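Local coordinates for chemotaxis protein CheX (Vibrio vulnificus, PDB 6VPW) that probably acts in bacterial chemotaxis as a CheX-family phosphatase, removing phosphate from the response regulator CheY, at residues Ile61-Asp64 with Glu65-Leu69. Residues are numbered along the deposited sequence; the frame is centred on the assembly and turned at random.
Sequences ITFD and EGLAL
Phe63 and Leu67 meet at a strand-to-helix turn, a compact example of how a polypeptide leaves a sheet and starts a helix within one residue. In this CheX-family domain the antiparallel strand 56-63 ends at Phe63, Asp64 takes the N-cap position, and helix 65-76 sets off almost at right angles, the two short axes making 99°. The pivot is the Asp64 carbonyl. Asp64 O accepts the first full helical bond from Ala68 N at 3.0 Å, almost straight at the hydrogen (176°), while Leu67 N reaches the same Asp64 O in a weak, strongly bent bond at 3.1 Å.

The same turn brings apolar side chains together. Phe63 starts with CB 4.2 Å from the methyl CB of Ala68. Its chi1 of -61° swings CG beside its own backbone N, and the ring then presents its edge to Leu67: Phe63 CD1 lies 4.0 Å from Leu67 CG and 3.9 Å from Leu67 CD2. That methyl lies in the ring plane, at the edge rather than over a face. Val44 and Ala148, from the two strands flanking 56-63, also pack on Phe63, and the first turn of the helix shares this seat on the sheet, with Ala68 on Val44 and Leu67 on Ala148.

The Asp64 carboxylate does not cap the helix: it turns away, and OD2 is hydrogen-bonded to Asn147 N. Asp43 OD2 accepts a hydrogen bond from Glu65 N at the helix start. Leu67, meanwhile, sets its CB 3.6 Å from Asp64 O, beside the very carbonyl that its backbone N reaches only weakly.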
# COMPACT_ATOMS: atom_id res chain seq x y z
N ILE A 61 -4.50 6.43 -3.55
CA ILE A 61 -5.66 7.36 -3.58
C ILE A 61 -6.20 7.35 -2.17
O ILE A 61 -6.57 6.26 -1.69
CB ILE A 61 -6.76 6.95 -4.57
CG1 ILE A 61 -6.21 6.67 -5.97
CG2 ILE A 61 -7.83 8.03 -4.58
CD1 ILE A 61 -7.25 6.10 -6.91
N THR A 62 -6.26 8.52 -1.55
CA THR A 62 -6.75 8.62 -0.15
C THR A 62 -8.02 9.46 -0.16
O THR A 62 -8.00 10.53 -0.82
CB THR A 62 -5.66 9.22 0.74
OG1 THR A 62 -4.54 8.33 0.71
CG2 THR A 62 -6.16 9.43 2.15
N PHE A 63 -9.04 9.00 0.56
CA PHE A 63 -10.33 9.71 0.65
C PHE A 63 -10.72 10.02 2.09
O PHE A 63 -10.51 9.16 2.99
CB PHE A 63 -11.47 8.83 0.11
CG PHE A 63 -11.34 8.43 -1.33
CD1 PHE A 63 -11.86 9.23 -2.33
CD2 PHE A 63 -10.69 7.26 -1.69
CE1 PHE A 63 -11.74 8.85 -3.66
CE2 PHE A 63 -10.58 6.89 -3.01
CZ PHE A 63 -11.13 7.67 -4.00
N ASP A 64 -11.34 11.19 2.28
CA ASP A 64 -12.04 11.49 3.55
C ASP A 64 -13.25 10.55 3.60
O ASP A 64 -13.79 10.24 2.52
CB ASP A 64 -12.48 12.95 3.64
CG ASP A 64 -11.34 13.93 3.86
OD1 ASP A 64 -10.25 13.46 4.16
OD2 ASP A 64 -11.57 15.15 3.72
N GLU A 65 -13.67 10.15 4.81
CA GLU A 65 -14.82 9.23 4.96
C GLU A 65 -16.05 9.81 4.25
O GLU A 65 -16.71 9.05 3.51
CB GLU A 65 -15.11 8.97 6.44
CG GLU A 65 -16.31 8.08 6.68
CD GLU A 65 -16.43 7.57 8.11
OE1 GLU A 65 -17.36 6.79 8.38
OE2 GLU A 65 -15.57 7.94 8.93
N GLY A 66 -16.34 11.09 4.48
CA GLY A 66 -17.52 11.75 3.89
C GLY A 66 -17.57 11.58 2.38
O GLY A 66 -18.65 11.26 1.85
N LEU A 67 -16.42 11.75 1.73
CA LEU A 67 -16.33 11.66 0.25
C LEU A 67 -16.51 10.20 -0.20
O LEU A 67 -17.28 9.95 -1.15
CB LEU A 67 -14.97 12.22 -0.18
CG LEU A 67 -14.65 12.09 -1.67
CD1 LEU A 67 -15.77 12.64 -2.52
CD2 LEU A 67 -13.34 12.79 -1.98
N ALA A 68 -15.81 9.28 0.46
CA ALA A 68 -15.96 7.84 0.18
C ALA A 68 -17.44 7.43 0.31
O ALA A 68 -17.94 6.72 -0.59
CB ALA A 68 -15.09 7.05 1.13
N LEU A 69 -18.11 7.85 1.39
CA LEU A 69 -19.54 7.48 1.57
C LEU A 69 -20.38 8.13 0.45
O LEU A 69 -21.31 7.45 -0.04
CB LEU A 69 -20.02 7.91 2.96
CG LEU A 69 -19.41 7.14 4.14
CD1 LEU A 69 -19.91 7.69 5.47
CD2 LEU A 69 -19.72 5.66 4.05